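Local atomic coordinates of glycoside hydrolase family 31 (Trueperella pyogenes, PDB entry 5I0F), a protein that degrades cycloalternan, probably by a retaining glycosidase mechanism that passes through a covalent glycosyl-enzyme intermediate. Residues T274-N278 against T646-L650; Q217-G223 against F655-D660; W537-R541 against P681-P685; E336-I340 against G399-Q405. All coordinates share one frame. Numbering follows the deposited sequence.

Contact 1 (T274-N278 against T646-L650); sequences TDVLN and TGKPL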
# COMPACT_ATOMS: atom_id res chain seq x y z
N THR A 274 5.27 -23.56 -6.07
CA THR A 274 5.52 -23.51 -4.64
C THR A 274 7.02 -23.40 -4.30
O THR A 274 7.40 -22.61 -3.42
CB THR A 274 4.85 -24.72 -3.95
OG1 THR A 274 3.43 -24.59 -4.11
CG2 THR A 274 5.17 -24.75 -2.47
N ASP A 275 7.86 -24.15 -5.02
CA ASP A 275 9.33 -24.06 -4.88
C ASP A 275 9.80 -22.60 -5.08
O ASP A 275 10.64 -22.10 -4.34
CB ASP A 275 10.07 -24.95 -5.91
CG ASP A 275 9.90 -26.45 -5.66
OD1 ASP A 275 9.66 -26.87 -4.52
OD2 ASP A 275 10.02 -27.23 -6.64
N VAL A 276 9.25 -21.95 -6.10
CA VAL A 276 9.66 -20.58 -6.44
C VAL A 276 9.28 -19.59 -5.35
O VAL A 276 10.12 -18.79 -4.87
CB VAL A 276 9.07 -20.14 -7.79
CG1 VAL A 276 9.34 -18.66 -8.05
CG2 VAL A 276 9.65 -21.00 -8.91
N LEU A 277 8.02 -19.64 -4.93
CA LEU A 277 7.57 -18.76 -3.86
C LEU A 277 8.37 -19.01 -2.58
O LEU A 277 8.81 -18.04 -1.94
CB LEU A 277 6.06 -18.83 -3.62
CG LEU A 277 5.47 -17.96 -2.51
CD1 LEU A 277 5.73 -16.47 -2.74
CD2 LEU A 277 3.97 -18.22 -2.42
N ASN A 278 8.64 -20.27 -2.25
CA ASN A 278 9.51 -20.56 -1.09
C ASN A 278 10.91 -19.99 -1.20
O ASN A 278 11.49 -19.56 -0.20
CB ASN A 278 9.59 -22.05 -0.80
CG ASN A 278 8.49 -22.50 0.10
OD1 ASN A 278 8.48 -22.19 1.30
ND2 ASN A 278 7.56 -23.22 -0.45
N THR A 646 4.36 -25.10 4.28
CA THR A 646 4.53 -25.35 2.85
C THR A 646 5.02 -24.14 2.06
O THR A 646 5.60 -24.30 0.99
CB THR A 646 3.22 -25.81 2.20
OG1 THR A 646 2.27 -24.73 2.23
CG2 THR A 646 2.67 -27.05 2.90
N GLY A 647 4.74 -22.93 2.55
CA GLY A 647 5.04 -21.70 1.82
C GLY A 647 3.94 -21.26 0.85
O GLY A 647 4.06 -20.20 0.23
N LYS A 648 2.88 -22.05 0.71
CA LYS A 648 1.75 -21.67 -0.12
C LYS A 648 0.89 -20.53 0.48
O LYS A 648 0.83 -20.34 1.71
CB LYS A 648 0.87 -22.88 -0.39
CG LYS A 648 1.55 -23.95 -1.22
CD LYS A 648 0.52 -24.98 -1.62
CE LYS A 648 1.16 -26.18 -2.26
NZ LYS A 648 0.09 -27.17 -2.53
N PRO A 649 0.21 -19.76 -0.37
CA PRO A 649 -0.79 -18.81 0.11
C PRO A 649 -2.01 -19.50 0.72
O PRO A 649 -2.25 -20.66 0.45
CB PRO A 649 -1.22 -18.07 -1.16
CG PRO A 649 -0.23 -18.42 -2.21
CD PRO A 649 0.37 -19.72 -1.83
N LEU A 650 -2.77 -18.77 1.52
CA LEU A 650 -4.08 -19.24 2.00
C LEU A 650 -5.11 -18.86 0.94
O LEU A 650 -5.84 -19.70 0.47
CB LEU A 650 -4.43 -18.64 3.35
CG LEU A 650 -5.76 -19.04 3.98
CD1 LEU A 650 -5.76 -20.53 4.32
CD2 LEU A 650 -6.00 -18.22 5.23

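Contact 2 (Q217-G223 against F655-D660); sequences QVVNEAG and FYDHAD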
# COMPACT_ATOMS: atom_id res chain seq x y z
N GLN A 217 6.78 -14.54 -10.28
CA GLN A 217 6.95 -15.91 -10.74
C GLN A 217 6.41 -16.02 -12.15
O GLN A 217 5.52 -15.26 -12.56
CB GLN A 217 6.31 -16.93 -9.78
CG GLN A 217 4.83 -16.83 -9.55
CD GLN A 217 4.50 -16.66 -8.06
OE1 GLN A 217 4.59 -17.60 -7.27
NE2 GLN A 217 4.14 -15.44 -7.68
N VAL A 218 6.99 -16.95 -12.91
CA VAL A 218 6.67 -17.12 -14.32
C VAL A 218 6.32 -18.58 -14.48
O VAL A 218 7.14 -19.45 -14.19
CB VAL A 218 7.86 -16.74 -15.21
CG1 VAL A 218 7.46 -16.86 -16.68
CG2 VAL A 218 8.37 -15.32 -14.92
N VAL A 219 5.10 -18.85 -14.90
CA VAL A 219 4.53 -20.20 -14.82
C VAL A 219 4.09 -20.62 -16.22
O VAL A 219 3.38 -19.88 -16.88
CB VAL A 219 3.32 -20.24 -13.85
CG1 VAL A 219 2.83 -21.67 -13.67
CG2 VAL A 219 3.73 -19.65 -12.51
N ASN A 220 4.54 -21.80 -16.66
CA ASN A 220 4.14 -22.34 -17.97
C ASN A 220 2.92 -23.23 -17.84
O ASN A 220 2.43 -23.45 -16.74
CB ASN A 220 5.32 -23.01 -18.70
CG ASN A 220 5.69 -24.39 -18.18
OD1 ASN A 220 4.93 -25.07 -17.48
ND2 ASN A 220 6.86 -24.85 -18.58
N GLU A 221 2.43 -23.73 -18.96
CA GLU A 221 1.18 -24.48 -18.98
C GLU A 221 1.39 -25.99 -18.86
O GLU A 221 0.42 -26.75 -18.93
CB GLU A 221 0.37 -24.09 -20.22
CG GLU A 221 -0.14 -22.66 -20.09
CD GLU A 221 -0.98 -22.18 -21.25
OE1 GLU A 221 -1.11 -22.90 -22.24
OE2 GLU A 221 -1.51 -21.04 -21.17
N ALA A 222 2.64 -26.39 -18.67
CA ALA A 222 3.03 -27.73 -18.25
C ALA A 222 3.17 -27.88 -16.73
O ALA A 222 3.44 -28.97 -16.25
CB ALA A 222 4.35 -28.10 -18.89
N GLY A 223 3.04 -26.79 -15.98
CA GLY A 223 3.17 -26.83 -14.52
C GLY A 223 4.55 -26.51 -13.95
O GLY A 223 4.79 -26.71 -12.77
N PHE A 655 -2.90 -21.66 -10.00
CA PHE A 655 -1.66 -22.22 -10.54
C PHE A 655 -0.80 -22.92 -9.50
O PHE A 655 0.05 -23.71 -9.88
CB PHE A 655 -0.85 -21.18 -11.35
CG PHE A 655 -0.17 -20.12 -10.53
CD1 PHE A 655 1.06 -20.37 -9.94
CD2 PHE A 655 -0.71 -18.86 -10.41
CE1 PHE A 655 1.71 -19.39 -9.20
CE2 PHE A 655 -0.07 -17.87 -9.67
CZ PHE A 655 1.15 -18.13 -9.07
N TYR A 656 -0.98 -22.64 -8.20
CA TYR A 656 -0.16 -23.32 -7.18
C TYR A 656 -0.41 -24.83 -7.15
O TYR A 656 0.53 -25.60 -7.00
CB TYR A 656 -0.32 -22.69 -5.77
CG TYR A 656 0.42 -21.39 -5.69
CD1 TYR A 656 1.80 -21.36 -5.58
CD2 TYR A 656 -0.26 -20.18 -5.82
CE1 TYR A 656 2.49 -20.15 -5.56
CE2 TYR A 656 0.42 -18.96 -5.79
CZ TYR A 656 1.79 -18.95 -5.68
OH TYR A 656 2.46 -17.74 -5.67
N ASP A 657 -1.66 -25.24 -7.30
CA ASP A 657 -2.03 -26.65 -7.22
C ASP A 657 -2.45 -27.23 -8.57
O ASP A 657 -2.53 -28.44 -8.68
CB ASP A 657 -3.17 -26.86 -6.20
CG ASP A 657 -2.84 -26.32 -4.80
OD1 ASP A 657 -1.71 -26.54 -4.34
OD2 ASP A 657 -3.74 -25.70 -4.16
N HIS A 658 -2.73 -26.39 -9.58
CA HIS A 658 -3.27 -26.85 -10.87
C HIS A 658 -2.59 -26.21 -12.10
O HIS A 658 -3.23 -26.05 -13.14
CB HIS A 658 -4.79 -26.60 -10.93
CG HIS A 658 -5.53 -27.15 -9.75
ND1 HIS A 658 -5.95 -26.37 -8.70
CD2 HIS A 658 -5.87 -28.42 -9.44
CE1 HIS A 658 -6.54 -27.13 -7.79
NE2 HIS A 658 -6.51 -28.38 -8.22
N ALA A 659 -1.29 -25.93 -12.01
CA ALA A 659 -0.57 -25.26 -13.12
C ALA A 659 -0.43 -26.07 -14.42
O ALA A 659 -0.13 -25.50 -15.46
CB ALA A 659 0.82 -24.81 -12.68
N ASP A 660 -0.62 -27.38 -14.37
CA ASP A 660 -0.58 -28.16 -15.62
C ASP A 660 -1.92 -28.12 -16.41
O ASP A 660 -2.04 -28.76 -17.45
CB ASP A 660 -0.11 -29.60 -15.35
CG ASP A 660 -1.04 -30.37 -14.46
OD1 ASP A 660 -2.06 -29.81 -14.01
OD2 ASP A 660 -0.74 -31.56 -14.20
O HOH W 1 -0.33 -29.11 -19.68

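Contact 3 (W537-R541 against P681-P685); sequences WEAFR and PVTAP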
# COMPACT_ATOMS: atom_id res chain seq x y z
N TRP A 537 -18.96 -2.43 -7.85
CA TRP A 537 -18.67 -3.78 -8.36
C TRP A 537 -17.24 -3.87 -8.91
O TRP A 537 -16.57 -4.87 -8.69
CB TRP A 537 -19.69 -4.22 -9.42
CG TRP A 537 -21.05 -4.35 -8.84
CD1 TRP A 537 -22.02 -3.39 -8.81
CD2 TRP A 537 -21.59 -5.51 -8.19
NE1 TRP A 537 -23.15 -3.89 -8.18
CE2 TRP A 537 -22.91 -5.18 -7.79
CE3 TRP A 537 -21.10 -6.79 -7.91
CZ2 TRP A 537 -23.74 -6.09 -7.13
CZ3 TRP A 537 -21.94 -7.70 -7.26
CH2 TRP A 537 -23.24 -7.34 -6.87
N GLU A 538 -16.76 -2.84 -9.60
CA GLU A 538 -15.40 -2.84 -10.12
C GLU A 538 -14.36 -2.92 -8.98
O GLU A 538 -13.38 -3.67 -9.09
CB GLU A 538 -15.12 -1.63 -11.03
CG GLU A 538 -13.74 -1.64 -11.71
CD GLU A 538 -13.36 -2.98 -12.36
OE1 GLU A 538 -14.22 -3.60 -13.09
OE2 GLU A 538 -12.21 -3.46 -12.11
N ALA A 539 -14.61 -2.20 -7.89
CA ALA A 539 -13.70 -2.26 -6.75
C ALA A 539 -13.68 -3.65 -6.06
O ALA A 539 -12.63 -4.11 -5.61
CB ALA A 539 -14.04 -1.16 -5.75
N PHE A 540 -14.85 -4.28 -5.99
CA PHE A 540 -14.99 -5.66 -5.52
C PHE A 540 -14.11 -6.60 -6.35
O PHE A 540 -13.27 -7.34 -5.80
CB PHE A 540 -16.50 -6.03 -5.56
CG PHE A 540 -16.87 -7.43 -5.14
CD1 PHE A 540 -16.02 -8.27 -4.44
CD2 PHE A 540 -18.14 -7.90 -5.46
CE1 PHE A 540 -16.43 -9.54 -4.05
CE2 PHE A 540 -18.56 -9.17 -5.06
CZ PHE A 540 -17.69 -10.00 -4.38
N ARG A 541 -14.26 -6.56 -7.68
CA ARG A 541 -13.41 -7.38 -8.55
C ARG A 541 -11.93 -7.10 -8.36
O ARG A 541 -11.12 -8.04 -8.30
CB ARG A 541 -13.79 -7.21 -10.02
CG ARG A 541 -15.19 -7.75 -10.32
CD ARG A 541 -15.60 -7.67 -11.78
NE ARG A 541 -15.89 -6.31 -12.23
CZ ARG A 541 -17.10 -5.73 -12.35
NH1 ARG A 541 -17.17 -4.48 -12.78
NH2 ARG A 541 -18.24 -6.35 -12.04
N PRO A 681 -16.45 -15.99 -6.11
CA PRO A 681 -17.34 -14.87 -5.79
C PRO A 681 -18.22 -14.42 -6.95
O PRO A 681 -17.77 -14.42 -8.11
CB PRO A 681 -16.36 -13.75 -5.41
CG PRO A 681 -15.16 -14.47 -4.87
CD PRO A 681 -15.03 -15.66 -5.77
N VAL A 682 -19.45 -14.01 -6.64
CA VAL A 682 -20.40 -13.54 -7.64
C VAL A 682 -20.23 -12.03 -7.73
O VAL A 682 -20.56 -11.31 -6.80
CB VAL A 682 -21.84 -13.91 -7.24
CG1 VAL A 682 -22.86 -13.39 -8.27
CG2 VAL A 682 -21.95 -15.42 -7.10
N THR A 683 -19.71 -11.56 -8.86
CA THR A 683 -19.21 -10.19 -9.00
C THR A 683 -19.96 -9.32 -10.00
O THR A 683 -19.46 -8.26 -10.40
CB THR A 683 -17.73 -10.21 -9.39
OG1 THR A 683 -17.56 -10.92 -10.61
CG2 THR A 683 -16.90 -10.88 -8.29
N ALA A 684 -21.15 -9.76 -10.40
CA ALA A 684 -21.97 -8.97 -11.31
C ALA A 684 -23.38 -8.78 -10.74
O ALA A 684 -23.97 -9.73 -10.21
CB ALA A 684 -22.04 -9.65 -12.68
N PRO A 685 -23.94 -7.55 -10.87
CA PRO A 685 -25.32 -7.37 -10.43
C PRO A 685 -26.30 -8.14 -11.30
O PRO A 685 -26.09 -8.30 -12.50
CB PRO A 685 -25.56 -5.86 -10.57
CG PRO A 685 -24.55 -5.39 -11.56
CD PRO A 685 -23.37 -6.30 -11.42

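Contact 4 (E336-I340 against G399-Q405); sequences EGFTI and GPEALAQ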
# COMPACT_ATOMS: atom_id res chain seq x y z
N GLU A 336 -4.29 14.88 17.83
CA GLU A 336 -3.11 15.73 17.76
C GLU A 336 -1.83 14.90 17.81
O GLU A 336 -0.97 15.07 16.97
CB GLU A 336 -3.15 16.73 18.88
CG GLU A 336 -4.32 17.70 18.75
CD GLU A 336 -4.18 18.95 19.60
OE1 GLU A 336 -3.14 19.14 20.27
OE2 GLU A 336 -5.13 19.77 19.58
N GLY A 337 -1.72 14.02 18.81
CA GLY A 337 -0.53 13.18 19.02
C GLY A 337 -0.70 11.68 18.84
O GLY A 337 0.29 10.94 18.84
N PHE A 338 -1.95 11.22 18.69
CA PHE A 338 -2.27 9.78 18.51
C PHE A 338 -1.62 8.87 19.55
O PHE A 338 -1.22 7.75 19.27
CB PHE A 338 -2.03 9.37 17.07
CG PHE A 338 -2.78 10.23 16.12
CD1 PHE A 338 -4.12 9.98 15.86
CD2 PHE A 338 -2.19 11.39 15.58
CE1 PHE A 338 -4.87 10.83 15.07
CE2 PHE A 338 -2.95 12.25 14.76
CZ PHE A 338 -4.28 11.96 14.50
N THR A 339 -1.58 9.38 20.78
CA THR A 339 -0.98 8.70 21.91
C THR A 339 -1.91 8.63 23.15
O THR A 339 -1.77 7.73 23.97
CB THR A 339 0.34 9.45 22.26
OG1 THR A 339 1.18 9.43 21.09
CG2 THR A 339 1.04 8.79 23.32
N ILE A 340 -2.84 9.56 23.25
CA ILE A 340 -3.70 9.78 24.42
C ILE A 340 -5.16 9.78 23.97
O ILE A 340 -5.49 10.44 23.00
CB ILE A 340 -3.36 11.14 25.05
CG1 ILE A 340 -1.86 11.15 25.45
CG2 ILE A 340 -4.30 11.46 26.21
CD1 ILE A 340 -1.34 12.48 25.92
N GLY A 399 -2.17 21.73 20.69
CA GLY A 399 -2.02 22.02 22.10
C GLY A 399 -0.59 21.77 22.57
O GLY A 399 0.21 21.22 21.82
N PRO A 400 -0.28 22.14 23.83
CA PRO A 400 1.10 22.04 24.34
C PRO A 400 1.69 20.64 24.37
O PRO A 400 2.89 20.50 24.15
CB PRO A 400 1.02 22.59 25.78
CG PRO A 400 -0.24 23.36 25.84
CD PRO A 400 -1.17 22.82 24.80
N GLU A 401 0.88 19.63 24.68
CA GLU A 401 1.37 18.26 24.74
C GLU A 401 1.89 17.76 23.38
O GLU A 401 2.98 17.21 23.31
CB GLU A 401 0.28 17.32 25.28
CG GLU A 401 0.75 15.88 25.49
CD GLU A 401 1.66 15.68 26.69
OE1 GLU A 401 1.90 16.60 27.50
OE2 GLU A 401 2.12 14.54 26.88
N ALA A 402 1.10 17.96 22.34
CA ALA A 402 1.49 17.57 20.97
C ALA A 402 2.73 18.34 20.49
O ALA A 402 3.64 17.74 19.90
CB ALA A 402 0.33 17.76 19.99
N LEU A 403 2.79 19.64 20.78
CA LEU A 403 3.97 20.44 20.47
C LEU A 403 5.20 19.91 21.18
O LEU A 403 6.23 19.80 20.56
CB LEU A 403 3.78 21.92 20.81
CG LEU A 403 2.72 22.66 19.99
CD1 LEU A 403 2.44 24.02 20.59
CD2 LEU A 403 3.16 22.78 18.53
N ALA A 404 5.09 19.61 22.47
CA ALA A 404 6.23 19.05 23.21
C ALA A 404 6.66 17.68 22.67
O ALA A 404 7.84 17.39 22.57
CB ALA A 404 5.93 18.98 24.70
N GLN A 405 5.68 16.83 22.32
CA GLN A 405 5.99 15.53 21.72
C GLN A 405 6.78 15.66 20.41
O GLN A 405 7.75 14.94 20.20
CB GLN A 405 4.71 14.73 21.51
CG GLN A 405 4.94 13.28 21.11
CD GLN A 405 3.62 12.53 21.01
OE1 GLN A 405 2.65 13.06 20.47
NE2 GLN A 405 3.57 11.33 21.59
O HOH W 2 -1.81 18.21 22.39

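Contact 1 (T274-N278 against T646-L650)
Helix 617-646, which follows the TIM-barrel strands, ends at T646 against the first part of helix 273-284, the link from the N-terminal β-domains to the barrel, with the CA atoms of N278 and G647 5.5 Å apart and those of T274 and K648 6.2 Å apart. The last carbonyls of a helix become available to side chains from elsewhere where the chain turns on a residue with positive phi, as here: G647 leaves helical geometry with phi/psi of 87/-3°, and the chain then runs extended through K648 and P649 toward strand 651-652 of the C-terminal sheet. A β-carbon on G647 would clash with OD1 of N278 and with its own preceding carbonyl, so both the turn and the neighbouring helix call for glycine. K648 N returns to T646 OG1 (3.1 Å), forming an ST turn. L277 is turned toward the exit, placing its CD2 3.3 Å from G647 O and 3.9 Å from P649 CD. T274 CG2 lies 3.5 Å from T646 O, and K648 CE passes 3.3 Å from T274 OG1 before the ammonium continues to a salt bridge with D657. N278 OD1 is held by R286, and its amide nitrogen bridges the two segments: N278 ND2 donates to T274 O at 3.0 Å and, almost linearly, to T646 O at 2.7 Å.

Contact 2 (Q217-G223 against F655-D660)
A659, the residue with the largest area buried here, points at the end of strand 212-219, where the C-terminal domain meets a five-stranded mixed sheet of the N-terminal β-region. It follows the short, weakly bonded helix 655-658. A659 CB meets V219 CG1 at 3.9 Å, and the A659 carbonyl faces the turn after the strand, where G223 CA comes within 3.8 Å of D660 N. F655 fills the space beside the strand: its CD1 lies 3.8 Å from V219 CG2, and the edge of its ring, at CZ, is 3.8 Å from Q217 CD. Q217 thus packs its amide against one aromatic residue while OE1 accepts a weak hydrogen bond from Y656 OH (2.7 Å); its NE2 is bound by the carbonyls of A552 and V176. At the solvent-facing end, no direct backbone bond joins the segments; instead one water donates to both E221 O, at 2.6 Å, and D660 O, at 2.8 Å.

Contact 3 (W537-R541 against P681-P685)
W537 opens helix 537-551 and lays its indole along the loop 681-685. P685 CD sits over the five-membered ring, 3.8 Å from its centroid and only 10° off the normal, a clear CH-pi contact, while CE3 of W537 reaches to 3.3 Å from T683 O. The indole nitrogen is held elsewhere, by E571. One residue on, E538 points its CA-to-CB bond away from the loop, but its carboxylate comes nearer and forms a salt bridge with R541. F540, a turn after W537, presents its ring to the middle and the beginning of the loop: T683 CG2 stands over the face, 4.2 Å from the centroid, and P681 CB lies 4.1 Å from F540 CZ. The ring also packs nearly parallel to that of W560. This is a junction between two domains of the GH31 architecture, since helix 537-551 belongs to the (β/α)8 barrel, between its strands 527-529 and 558-561, and the loop joins two strands of the C-terminal β-domain. F540 CE2 comes within 3.4 Å of V682 O, a buried carbonyl with no polar partner in the model. R541 supplies the hydrogen bond between these two segments. Its CG packs 3.7 Å from T683 CB, and NH2 donates to T683 O at 2.8 Å, while NE and NH1 share E538 OE1 at 3.3 and 3.1 Å.

Contact 4 (E336-I340 against G399-Q405)
A carboxylate can hold the start of a helix without belonging to it. E336 OE1 accepts a hydrogen bond from the backbone of G399, the N-cap residue of helix 400-412, with G399 N 2.8 Å away, and takes a second from a water (2.7 Å) that in turn accepts from A402 N at 2.9 Å. One turn further on, Q405 NE2 donates to T339 OG1 (3.1 Å), whose hydroxyl donates to G337 O at 2.9 Å within the loop; Q451 and Q392 hold the same amide from outside. Between these polar points the surfaces close up. G337 CA lies 3.5 Å from Q405 OE1, where a β-carbon would clash, A402 CB packs 3.7 Å from E336 OE1, and I340 CD1 touches E401 CG at 4.0 Å. F338 points away from the helix and touches a bound glucose in the glycan pocket. The contact thus joins the loop between barrel strand 326-329 and helix 370-379 to helix 400-412, which follows barrel strand 383-388.

The four contacts illustrate how a multidomain glycosidase combines closures within a domain and between distant domains. Contacts 1 and 2, with centres about 13 Å apart, form one continuous interface: K648 NZ is bridged to D657 OD1 (2.6 Å), and Y656 packs on both L277 and P649. Together they join the N-terminal β-region and helix 273-284 to the start of the C-terminal domain. Both segments of contact 1 fall between those of contact 2. Contact 3, centred about 28 Å from contact 1, ties this domain to the barrel, its segments alternating with theirs. Contact 4 falls within both spans and closes before contact 3 opens; beside the glycan pocket, it lies opposite contacts 1 and 2 across the chain's centre, about 43 to 53 Å from the other three between centres.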